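Local atomic coordinates of nucleoprotein (Rift valley fever virus, PDB entry 3OV9), a protein that encapsidates the viral genomic RNA as ring-forming oligomers, shielding it from nucleases and presenting it as the template for transcription and replication. Residues A35-I39 with S206-S210; M57-L62 with L104-A108; N66-R70 with L92-N96; T115-V120 with R142-S148; A150-P155 with M200-N205. All blocks are in the same frame, centred on the assembly; numbering follows the deposited sequence. Where two conformers were deposited one is given.

Contact 1: residues A35-I39 with S206-S210; sequences ARRVI and SNFIS. With NA (sodium ion), chain E.
The Phe208 ring carries the methyl group of Ala35 on one face, in a CH-pi contact with Ala35 CB 3.6 Å from the ring centroid, while the Arg36 guanidinium lies at its edge. The two planes stand 84° apart, with ring atom CD1 over the centre of one guanidinium face; at the guanidinium's own edge are Asn207 O, in its plane, and Asn207 OD1, slightly tilted from it. In this orthogonal bundle of helices the contact fastens the start of helix 35-46 to the loop between helices 189-204 and 211-220. Alanine suits the helix side because its small CB lets the ring come close to the backbone. Ile39, one turn on, brings CD1 to within 3.6 Å of Phe208 CZ. Arg36 runs past the ring with an extended chain and grips Asn207 end-on: NH1 donates to OD1 at 2.7 Å and NH2 to the backbone O at 3.0 Å. Asn207 CG is placed between its own backbone N and carbonyl carbon (chi1 67°), which turns OD1 toward the arginine. Arg8 of a neighbouring subunit packs on Phe208 and Ile39. Beyond the ring the loop curls round a sodium ion, bound by Ser206 O at 3.0 Å and Ile209 O at 2.8 Å.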
# COMPACT_ATOMS: atom_id res chain seq x y z
N ALA A 35 -15.56 32.88 19.55
CA ALA A 35 -14.77 34.05 19.97
C ALA A 35 -15.10 34.58 21.36
O ALA A 35 -14.20 34.91 22.14
CB ALA A 35 -14.88 35.16 18.94
N ARG A 36 -16.40 34.67 21.68
CA ARG A 36 -16.83 35.15 23.00
C ARG A 36 -16.33 34.25 24.12
O ARG A 36 -15.90 34.74 25.17
CB ARG A 36 -18.36 35.30 23.06
CG ARG A 36 -18.90 36.47 22.26
CD ARG A 36 -20.42 36.45 22.20
NE ARG A 36 -20.94 37.52 21.35
CZ ARG A 36 -21.10 37.43 20.03
NH1 ARG A 36 -20.80 36.31 19.38
NH2 ARG A 36 -21.58 38.47 19.35
N ARG A 37 -16.38 32.93 23.90
CA ARG A 37 -15.88 31.97 24.88
C ARG A 37 -14.36 32.06 25.02
O ARG A 37 -13.83 31.95 26.13
CB ARG A 37 -16.33 30.55 24.54
CG ARG A 37 -16.03 29.49 25.61
CD ARG A 37 -16.60 29.84 26.99
NE ARG A 37 -16.36 28.76 27.95
CZ ARG A 37 -16.31 28.92 29.27
NH1 ARG A 37 -16.49 30.11 29.82
NH2 ARG A 37 -16.09 27.87 30.05
N VAL A 38 -13.67 32.27 23.90
CA VAL A 38 -12.21 32.42 23.90
C VAL A 38 -11.78 33.59 24.80
O VAL A 38 -10.92 33.43 25.66
CB VAL A 38 -11.63 32.59 22.46
CG1 VAL A 38 -10.18 33.06 22.50
CG2 VAL A 38 -11.72 31.28 21.69
N ILE A 39 -12.41 34.75 24.60
CA ILE A 39 -12.09 35.94 25.39
C ILE A 39 -12.49 35.76 26.86
O ILE A 39 -11.77 36.19 27.76
CB ILE A 39 -12.72 37.21 24.76
CG1 ILE A 39 -12.14 37.45 23.36
CG2 ILE A 39 -12.47 38.45 25.64
CD1 ILE A 39 -12.90 38.44 22.54
N SER A 206 -19.83 35.21 10.76
CA SER A 206 -20.11 35.04 12.18
C SER A 206 -20.73 36.29 12.81
O SER A 206 -20.63 37.39 12.26
CB SER A 206 -18.86 34.64 12.95
OG SER A 206 -18.09 35.78 13.29
N ASN A 207 -21.36 36.11 13.96
CA ASN A 207 -22.01 37.22 14.66
C ASN A 207 -21.05 38.01 15.57
O ASN A 207 -21.50 38.81 16.39
CB ASN A 207 -23.23 36.73 15.45
CG ASN A 207 -22.86 35.81 16.62
OD1 ASN A 207 -21.69 35.60 16.91
ND2 ASN A 207 -23.88 35.27 17.28
N PHE A 208 -19.75 37.79 15.40
CA PHE A 208 -18.76 38.45 16.25
C PHE A 208 -18.04 39.61 15.55
O PHE A 208 -17.34 39.41 14.55
CB PHE A 208 -17.74 37.44 16.79
CG PHE A 208 -16.86 38.01 17.86
CD1 PHE A 208 -17.38 38.25 19.14
CD2 PHE A 208 -15.54 38.32 17.60
CE1 PHE A 208 -16.58 38.78 20.14
CE2 PHE A 208 -14.73 38.85 18.60
CZ PHE A 208 -15.25 39.09 19.87
N ILE A 209 -18.21 40.80 16.13
CA ILE A 209 -17.82 42.09 15.54
C ILE A 209 -18.81 42.49 14.44
O ILE A 209 -18.94 41.79 13.43
CB ILE A 209 -16.32 42.14 15.04
CG1 ILE A 209 -15.33 41.65 16.11
CG2 ILE A 209 -15.96 43.53 14.53
CD1 ILE A 209 -15.28 42.48 17.39
N SER A 210 -19.51 43.60 14.66
CA SER A 210 -20.53 44.09 13.73
C SER A 210 -20.00 44.30 12.32
O SER A 210 -18.80 44.53 12.13
CB SER A 210 -21.16 45.39 14.26
OG SER A 210 -20.24 46.46 14.18
NA NA E . -21.19 40.28 12.59
O HOH W 1 -23.39 40.73 13.72

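Contact 2: residues M57-L62 with L104-A108; sequences MIVLAL and LSRVA
Met57 lays its CB and CG against one methyl of Leu104, Met57 CG standing 3.7 Å from Leu104 CD2, and the two side chains cross at about a right angle. The contact is a helix-helix crossing in the core of an orthogonal bundle: the axes of 57-62 and 104-108 pass 8.3 Å apart, with 115° between their directions. Ser105 and Arg106, both RNA-binding by similarity, belong to the second of these helices, whose apolar face is buried here. The flexible, unbranched methylene chain of Met57 suits a place alongside the leucine methyl. Ile58 follows, its CG1 anti to the carbonyl carbon (chi1 -68°), a setting that carries this branch to Val107 CG1 at 3.9 Å and about as close to the Ala108 backbone. Phe11 of a neighbouring subunit packs on the same isoleucine, which therefore touches both the core and the oligomer partner. Leu60 also meets Leu104, touching both of its methyls, with Leu60 CD2 4.0 Å from Leu104 CD2. Ala61 marks one of two close points of the backbones, its CA 5.3 Å from Leu104 CA; the other is Ile58 over Ala108. A small residue fits such a spot, and Ala61 CB lies 3.8 Å from Leu104 CB. The last residue, Leu62, extends to another small partner, its CD1 resting 4.1 Å from Ala108 CB.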
# COMPACT_ATOMS: atom_id res chain seq x y z
N MET A 57 0.87 35.07 22.93
CA MET A 57 0.29 33.88 22.33
C MET A 57 0.01 34.05 20.83
O MET A 57 0.11 33.09 20.07
CB MET A 57 -0.96 33.43 23.09
CG MET A 57 -0.64 32.74 24.42
SD MET A 57 -2.06 32.08 25.31
CE MET A 57 -2.68 33.56 26.10
N ILE A 58 -0.34 35.27 20.42
CA ILE A 58 -0.55 35.57 19.01
C ILE A 58 0.77 35.53 18.23
O ILE A 58 0.85 34.93 17.16
CB ILE A 58 -1.31 36.91 18.81
CG1 ILE A 58 -2.75 36.78 19.32
CG2 ILE A 58 -1.32 37.33 17.33
CD1 ILE A 58 -3.50 38.09 19.49
N VAL A 59 1.81 36.15 18.79
CA VAL A 59 3.16 36.08 18.20
C VAL A 59 3.61 34.62 18.09
O VAL A 59 4.15 34.20 17.06
CB VAL A 59 4.18 36.93 19.00
CG1 VAL A 59 5.61 36.72 18.48
CG2 VAL A 59 3.81 38.40 18.95
N LEU A 60 3.36 33.86 19.15
CA LEU A 60 3.63 32.43 19.19
C LEU A 60 2.89 31.66 18.09
O LEU A 60 3.49 30.86 17.37
CB LEU A 60 3.26 31.89 20.57
CG LEU A 60 3.95 30.67 21.18
CD1 LEU A 60 5.47 30.75 21.09
CD2 LEU A 60 3.50 30.50 22.62
N ALA A 61 1.59 31.93 17.95
CA ALA A 61 0.77 31.29 16.93
C ALA A 61 1.26 31.58 15.51
O ALA A 61 1.30 30.68 14.67
CB ALA A 61 -0.69 31.74 17.07
N LEU A 62 1.65 32.82 15.27
CA LEU A 62 2.00 33.28 13.93
C LEU A 62 3.40 32.87 13.48
O LEU A 62 3.65 32.74 12.29
CB LEU A 62 1.81 34.80 13.82
CG LEU A 62 0.41 35.35 13.48
CD1 LEU A 62 -0.72 34.65 14.24
CD2 LEU A 62 0.35 36.86 13.70
N LEU A 104 -3.71 28.38 20.71
CA LEU A 104 -3.03 29.57 20.21
C LEU A 104 -3.73 30.20 19.00
O LEU A 104 -3.90 31.41 18.94
CB LEU A 104 -1.56 29.27 19.89
CG LEU A 104 -0.66 28.81 21.05
CD1 LEU A 104 0.68 28.33 20.52
CD2 LEU A 104 -0.47 29.91 22.08
N SER A 105 -4.17 29.35 18.06
CA SER A 105 -4.86 29.82 16.86
C SER A 105 -6.18 30.52 17.19
O SER A 105 -6.56 31.49 16.54
CB SER A 105 -5.12 28.66 15.88
OG SER A 105 -3.91 28.19 15.31
N ARG A 106 -6.87 30.01 18.21
CA ARG A 106 -8.14 30.60 18.65
C ARG A 106 -7.96 31.99 19.26
O ARG A 106 -8.80 32.87 19.08
CB ARG A 106 -8.87 29.66 19.61
CG ARG A 106 -9.50 28.48 18.90
CD ARG A 106 -10.13 27.48 19.87
NE ARG A 106 -10.66 26.33 19.15
CZ ARG A 106 -11.32 25.32 19.72
NH1 ARG A 106 -11.54 25.31 21.03
NH2 ARG A 106 -11.76 24.32 18.97
N VAL A 107 -6.86 32.18 19.99
CA VAL A 107 -6.54 33.50 20.53
C VAL A 107 -6.34 34.51 19.39
O VAL A 107 -6.92 35.60 19.42
CB VAL A 107 -5.30 33.45 21.47
CG1 VAL A 107 -4.92 34.86 21.93
CG2 VAL A 107 -5.60 32.57 22.69
N ALA A 108 -5.54 34.13 18.39
CA ALA A 108 -5.31 34.98 17.22
C ALA A 108 -6.60 35.30 16.47
O ALA A 108 -6.80 36.43 16.02
CB ALA A 108 -4.29 34.32 16.28

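Contact 3: residues N66-R70 with L92-N96; sequences NKPRR and LKEGN
Glu94 reaches across to Lys67 and Pro68 with its aliphatic part as much as with its carboxylate. Its CG sits anti to the carbonyl carbon (chi1 -63°) and the chain is extended beyond, a shape that carries the carboxylate to the start of helix 68-71, where Glu94 OE2 is 3.6 Å from Lys67 CB. On the way Glu94 CG passes Pro68 CD at 3.6 Å, the two side chains sliding past each other in opposite directions. A water donates to Glu94 OE2 at 2.9 Å and accepts from Arg69 N, bringing an acidic group to the first turn of the helix, where it probably interacts favourably with the helix dipole. Lys67, RNA-binding by similarity, crosses Glu94 at about a right angle; Lys67 NZ stays 5.8 Å from Glu94 OE1, near enough for a probable long-range attraction but not in contact. Asn66 swings its amide out (chi1 -160°) toward Gly95, while OD1 accepts from Ser105 N. Gly95 has a positive phi, which glycine adopts readily. The contact joins the turn after helix 50-63 to the loop leaving helix 77-90, with Pro68 and Leu92 both packed on Leu104 of helix 104-110 and Ile87 of helix 77-90 against Pro68.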
# COMPACT_ATOMS: atom_id res chain seq x y z
N ASN A 66 0.54 26.07 16.07
CA ASN A 66 -0.55 25.77 16.99
C ASN A 66 -0.29 24.55 17.87
O ASN A 66 -1.23 24.00 18.47
CB ASN A 66 -1.85 25.58 16.18
CG ASN A 66 -3.10 25.74 17.03
OD1 ASN A 66 -3.15 26.56 17.96
ND2 ASN A 66 -4.14 24.97 16.71
N LYS A 67 0.97 24.13 17.97
CA LYS A 67 1.34 22.98 18.79
C LYS A 67 2.36 23.35 19.88
O LYS A 67 3.56 23.19 19.68
CB LYS A 67 1.87 21.83 17.91
CG LYS A 67 0.85 21.27 16.93
CD LYS A 67 1.40 20.05 16.21
CE LYS A 67 0.34 19.38 15.36
NZ LYS A 67 0.08 20.11 14.09
N PRO A 68 1.87 23.85 21.03
CA PRO A 68 2.74 24.37 22.10
C PRO A 68 3.74 23.35 22.66
O PRO A 68 4.87 23.74 22.99
CB PRO A 68 1.74 24.79 23.18
CG PRO A 68 0.48 25.06 22.45
CD PRO A 68 0.44 24.02 21.37
N ARG A 69 3.35 22.09 22.76
CA ARG A 69 4.26 21.06 23.27
C ARG A 69 5.37 20.73 22.26
O ARG A 69 6.52 20.49 22.66
CB ARG A 69 3.50 19.79 23.67
CG ARG A 69 2.74 19.91 25.00
CD ARG A 69 3.68 20.02 26.20
NE ARG A 69 2.95 20.37 27.42
CZ ARG A 69 3.52 20.73 28.57
NH1 ARG A 69 4.84 20.79 28.68
NH2 ARG A 69 2.76 21.03 29.61
N ARG A 70 5.02 20.76 20.98
CA ARG A 70 5.97 20.48 19.90
C ARG A 70 7.01 21.59 19.74
O ARG A 70 8.20 21.32 19.62
CB ARG A 70 5.23 20.25 18.57
CG ARG A 70 6.15 19.91 17.39
CD ARG A 70 5.43 20.04 16.05
NE ARG A 70 4.87 18.77 15.59
CZ ARG A 70 4.15 18.62 14.47
NH1 ARG A 70 3.90 19.67 13.69
NH2 ARG A 70 3.69 17.43 14.14
N LEU A 92 -3.70 25.38 27.61
CA LEU A 92 -3.63 25.35 26.15
C LEU A 92 -3.61 23.94 25.57
O LEU A 92 -2.94 23.04 26.10
CB LEU A 92 -2.41 26.14 25.65
CG LEU A 92 -2.36 27.65 25.93
CD1 LEU A 92 -1.00 28.21 25.55
CD2 LEU A 92 -3.47 28.39 25.20
N LYS A 93 -4.35 23.76 24.49
CA LYS A 93 -4.40 22.49 23.76
C LYS A 93 -3.97 22.69 22.31
O LYS A 93 -3.73 23.82 21.87
CB LYS A 93 -5.82 21.90 23.81
CG LYS A 93 -6.39 21.67 25.22
CD LYS A 93 -5.67 20.55 25.96
CE LYS A 93 -6.37 20.20 27.27
NZ LYS A 93 -6.36 21.33 28.25
N GLU A 94 -3.86 21.58 21.58
CA GLU A 94 -3.52 21.60 20.15
C GLU A 94 -4.76 21.31 19.30
O GLU A 94 -5.77 20.82 19.81
CB GLU A 94 -2.43 20.57 19.85
CG GLU A 94 -1.11 20.85 20.55
CD GLU A 94 -0.08 19.75 20.34
OE1 GLU A 94 -0.39 18.75 19.67
OE2 GLU A 94 1.05 19.90 20.87
N GLY A 95 -4.67 21.62 18.01
CA GLY A 95 -5.73 21.31 17.04
C GLY A 95 -7.07 21.97 17.29
O GLY A 95 -7.15 23.18 17.51
N ASN A 96 -8.13 21.15 17.24
CA ASN A 96 -9.50 21.63 17.42
C ASN A 96 -10.22 20.93 18.58
O ASN A 96 -10.93 19.94 18.37
CB ASN A 96 -10.29 21.48 16.12
CG ASN A 96 -11.73 21.94 16.25
OD1 ASN A 96 -12.02 23.13 16.24
ND2 ASN A 96 -12.64 20.97 16.38
O HOH W 2 -2.39 25.82 20.71
O HOH W 3 -7.32 25.83 17.16
O HOH W 4 -2.49 21.81 15.52
O HOH W 5 0.38 21.29 23.30

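Contact 4: residues T115-V120 with R142-S148; sequences TCQALV and RHMMHPS
His146 ND1 is gripped twice by Ser148, the residue that Thr115 meets across the contact with CG2: through the hydroxyl OG at 2.8 Å and through the backbone N at 3.3 Å, the latter tilted 30° from the ring plane. This local pairing probably helps to hold the turn that faces Thr115, whose CG2 lies 4.0 Å from Ser148 OG. Thr115 OG1 points elsewhere, to the carbonyl of Ala108. Leu119 is central: its CB touches Arg142 O at 3.3 Å, and its two methyls lie against the backbone around Met145 and the CB of His146, a place that suits a branched apolar residue. In this all-helical fold the contact seats the irregular chain 142-148, which leads toward helix 159-180, along one side of helix 112-122. Further along that helix Val120 sets CG2 over one face of the His143 ring, a CH-pi contact 3.9 Å from the centroid. The imidazole reaches there because CG is anti to the carbonyl carbon (chi1 -67°), and Phe221 also stacks with it. His143 CA makes a CA-H...O contact with Cys116 O at 3.6 Å, bringing backbone as well as ring against the helix. Arg142 turns its charged end away, to Asp134 and to the carbonyl of Tyr140.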
# COMPACT_ATOMS: atom_id res chain seq x y z
N THR A 115 -4.23 40.93 15.62
CA THR A 115 -3.47 39.93 14.86
C THR A 115 -3.10 40.44 13.47
O THR A 115 -1.94 40.33 13.05
CB THR A 115 -4.26 38.60 14.73
OG1 THR A 115 -4.61 38.13 16.03
CG2 THR A 115 -3.43 37.53 14.00
N CYS A 116 -4.07 41.01 12.76
CA CYS A 116 -3.85 41.45 11.39
C CYS A 116 -2.86 42.62 11.31
O CYS A 116 -2.11 42.72 10.34
CB CYS A 116 -5.16 41.80 10.70
SG CYS A 116 -6.21 40.36 10.44
N GLN A 117 -2.88 43.48 12.32
CA GLN A 117 -1.92 44.57 12.45
C GLN A 117 -0.52 44.04 12.74
O GLN A 117 0.47 44.57 12.21
CB GLN A 117 -2.32 45.52 13.57
CG GLN A 117 -3.57 46.32 13.32
CD GLN A 117 -3.88 47.23 14.48
OE1 GLN A 117 -3.16 48.19 14.74
NE2 GLN A 117 -4.96 46.92 15.20
N ALA A 118 -0.44 43.01 13.58
CA ALA A 118 0.85 42.42 13.96
C ALA A 118 1.54 41.78 12.76
O ALA A 118 2.77 41.68 12.73
CB ALA A 118 0.67 41.40 15.08
N LEU A 119 0.76 41.36 11.77
CA LEU A 119 1.28 40.75 10.54
C LEU A 119 2.21 41.68 9.75
O LEU A 119 3.13 41.22 9.08
CB LEU A 119 0.14 40.26 9.64
CG LEU A 119 -0.69 39.08 10.15
CD1 LEU A 119 -1.93 38.87 9.30
CD2 LEU A 119 0.13 37.79 10.20
N VAL A 120 1.96 42.99 9.86
CA VAL A 120 2.82 44.01 9.25
C VAL A 120 4.25 43.92 9.80
O VAL A 120 5.22 44.01 9.04
CB VAL A 120 2.24 45.44 9.46
CG1 VAL A 120 3.17 46.50 8.89
CG2 VAL A 120 0.86 45.54 8.82
N ARG A 142 -0.29 42.62 3.75
CA ARG A 142 0.16 41.87 4.92
C ARG A 142 -0.97 41.55 5.90
O ARG A 142 -0.97 40.49 6.51
CB ARG A 142 1.31 42.59 5.63
CG ARG A 142 2.72 42.18 5.17
CD ARG A 142 2.92 42.39 3.68
NE ARG A 142 4.32 42.27 3.27
CZ ARG A 142 4.73 42.14 2.01
NH1 ARG A 142 3.84 42.10 1.02
NH2 ARG A 142 6.02 42.03 1.74
N HIS A 143 -1.94 42.46 6.02
CA HIS A 143 -3.09 42.26 6.91
C HIS A 143 -3.89 40.99 6.60
O HIS A 143 -4.62 40.49 7.47
CB HIS A 143 -4.02 43.48 6.87
CG HIS A 143 -3.41 44.73 7.43
ND1 HIS A 143 -2.69 45.62 6.67
CD2 HIS A 143 -3.43 45.24 8.69
CE1 HIS A 143 -2.29 46.62 7.43
NE2 HIS A 143 -2.73 46.42 8.65
N MET A 144 -3.77 40.48 5.38
CA MET A 144 -4.52 39.30 4.93
C MET A 144 -3.79 37.98 5.20
O MET A 144 -4.33 36.90 4.93
CB MET A 144 -4.83 39.40 3.43
CG MET A 144 -5.85 40.47 3.04
SD MET A 144 -6.25 40.44 1.28
CE MET A 144 -7.77 41.39 1.29
N MET A 145 -2.57 38.06 5.74
CA MET A 145 -1.69 36.89 5.83
C MET A 145 -1.84 36.05 7.10
O MET A 145 -0.85 35.64 7.71
CB MET A 145 -0.23 37.31 5.60
CG MET A 145 0.06 37.81 4.19
SD MET A 145 1.78 38.26 3.93
CE MET A 145 2.59 36.69 4.21
N HIS A 146 -3.09 35.80 7.48
CA HIS A 146 -3.42 34.78 8.49
C HIS A 146 -4.90 34.42 8.34
O HIS A 146 -5.69 35.28 7.95
CB HIS A 146 -3.11 35.27 9.91
CG HIS A 146 -3.00 34.15 10.91
ND1 HIS A 146 -4.03 33.80 11.75
CD2 HIS A 146 -1.99 33.28 11.16
CE1 HIS A 146 -3.65 32.78 12.50
NE2 HIS A 146 -2.42 32.45 12.16
N PRO A 147 -5.28 33.16 8.63
CA PRO A 147 -6.70 32.81 8.55
C PRO A 147 -7.60 33.68 9.44
O PRO A 147 -8.79 33.84 9.13
CB PRO A 147 -6.73 31.35 9.01
CG PRO A 147 -5.40 30.82 8.60
CD PRO A 147 -4.44 31.96 8.82
N SER A 148 -7.02 34.25 10.49
CA SER A 148 -7.71 35.20 11.38
C SER A 148 -8.37 36.35 10.64
O SER A 148 -9.38 36.88 11.10
CB SER A 148 -6.73 35.78 12.42
OG SER A 148 -6.17 34.76 13.23

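Contact 5: residues A150-P155 with M200-N205; sequences AGMVDP and MNAAVN
This is a close apolar seating of a loop on a helix end: residues 150-155, a 3-10 turn running into extended chain, lie against the last turn of helix 189-204 near the middle of the all-helical subunit. No hydrogen bond crosses it, and the fit depends on small or compact residues. Ala150 CB points into the helix and meets Ala203 CB at 3.7 Å and Met200 O at 3.5 Å. Gly151, without a side chain, and the small Ala203 bring their CA atoms within 4.7 Å of each other. Val204 is the central side chain: its first torsion (chi1 170°) sets CG1 against Pro155 and Val153, while Val204 CG2 lies 4.0 Å from Val153 CB and also reaches Ala150. Val204 CA approaches Ala150 O at 3.4 Å in a CA-H...O contact. Leu166 of helix 159-180 packs on Val204, and Arg214 takes the carbonyls of Val153 and Ala203, tying helix 211-220 to both segments. Ala202 and Ala203 line the pocket that holds a nitrite ion, close to Phe33, an RNA-binding residue by similarity. Pro155 sets its ring against the end of the helix, CD 3.5 Å from Val204 O and CB 3.5 Å from Asn205 OD1.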
# COMPACT_ATOMS: atom_id res chain seq x y z
N ALA A 150 -10.21 36.50 8.09
CA ALA A 150 -11.60 36.24 7.70
C ALA A 150 -12.62 36.91 8.63
O ALA A 150 -13.68 37.35 8.17
CB ALA A 150 -11.85 34.74 7.62
N GLY A 151 -12.29 37.00 9.91
CA GLY A 151 -13.16 37.64 10.91
C GLY A 151 -13.21 39.16 10.84
O GLY A 151 -13.91 39.81 11.62
N MET A 152 -12.45 39.74 9.90
CA MET A 152 -12.45 41.18 9.67
C MET A 152 -13.24 41.57 8.43
O MET A 152 -13.40 42.76 8.13
CB MET A 152 -11.01 41.70 9.55
CG MET A 152 -10.18 41.62 10.82
SD MET A 152 -10.60 42.88 12.03
CE MET A 152 -11.77 41.99 13.06
N VAL A 153 -13.75 40.57 7.72
CA VAL A 153 -14.44 40.79 6.46
C VAL A 153 -15.91 41.11 6.72
O VAL A 153 -16.59 40.40 7.47
CB VAL A 153 -14.30 39.56 5.50
CG1 VAL A 153 -14.99 39.83 4.18
CG2 VAL A 153 -12.83 39.25 5.26
N ASP A 154 -16.38 42.19 6.11
CA ASP A 154 -17.78 42.62 6.19
C ASP A 154 -18.58 41.97 5.05
O ASP A 154 -18.42 42.35 3.89
CB ASP A 154 -17.85 44.15 6.10
CG ASP A 154 -19.28 44.69 6.09
OD1 ASP A 154 -20.24 43.90 6.26
OD2 ASP A 154 -19.45 45.91 5.92
N PRO A 155 -19.47 41.00 5.39
CA PRO A 155 -20.23 40.28 4.37
C PRO A 155 -21.32 41.11 3.69
O PRO A 155 -21.96 40.64 2.74
CB PRO A 155 -20.86 39.12 5.15
CG PRO A 155 -20.99 39.64 6.54
CD PRO A 155 -19.79 40.54 6.75
N MET A 200 -13.08 29.77 6.60
CA MET A 200 -13.04 31.14 6.08
C MET A 200 -14.44 31.75 6.10
O MET A 200 -14.66 32.80 6.72
CB MET A 200 -12.45 31.18 4.67
CG MET A 200 -12.30 32.60 4.07
SD MET A 200 -11.80 32.66 2.33
CE MET A 200 -13.26 32.00 1.52
N ASN A 201 -15.39 31.08 5.45
CA ASN A 201 -16.77 31.59 5.36
C ASN A 201 -17.47 31.68 6.72
O ASN A 201 -18.26 32.60 6.94
CB ASN A 201 -17.59 30.76 4.38
CG ASN A 201 -17.19 30.99 2.93
OD1 ASN A 201 -16.81 32.10 2.54
ND2 ASN A 201 -17.29 29.95 2.12
N ALA A 202 -17.18 30.75 7.62
CA ALA A 202 -17.72 30.78 8.98
C ALA A 202 -17.34 32.07 9.71
O ALA A 202 -18.19 32.70 10.33
CB ALA A 202 -17.26 29.55 9.77
N ALA A 203 -16.07 32.46 9.61
CA ALA A 203 -15.60 33.68 10.25
C ALA A 203 -16.14 34.93 9.55
O ALA A 203 -16.49 35.91 10.20
CB ALA A 203 -14.08 33.71 10.32
N VAL A 204 -16.23 34.87 8.22
CA VAL A 204 -16.76 35.99 7.42
C VAL A 204 -18.20 36.30 7.83
O VAL A 204 -18.59 37.46 7.90
CB VAL A 204 -16.67 35.70 5.90
CG1 VAL A 204 -17.45 36.74 5.09
CG2 VAL A 204 -15.21 35.67 5.44
N ASN A 205 -18.97 35.25 8.11
CA ASN A 205 -20.40 35.37 8.38
C ASN A 205 -20.81 35.27 9.86
O ASN A 205 -22.00 35.27 10.18
CB ASN A 205 -21.18 34.34 7.55
CG ASN A 205 -21.10 34.61 6.06
OD1 ASN A 205 -21.40 35.71 5.60
ND2 ASN A 205 -20.70 33.60 5.30

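Contact 1 spans the longest stretch of chain, from helix 35-46 to the loop before helix 211-220, and the other four close within it. Contact 3 lies inside the span of contact 2, with contacts 4 and 5 following in series. Contact 2 is the hub, touching contacts 1, 3 and 4; its centre is about 10 Å from that of contact 3 and about 11 Å from that of contact 4. Contact 5 adjoins contact 1 in sequence, their centres about 11 Å apart. Lys67, Ser105 and Arg106, RNA-binding by similarity, fall in contacts 2 and 3, and every contact approaches another subunit somewhere, consistent with a core that supports both RNA binding and oligomer formation.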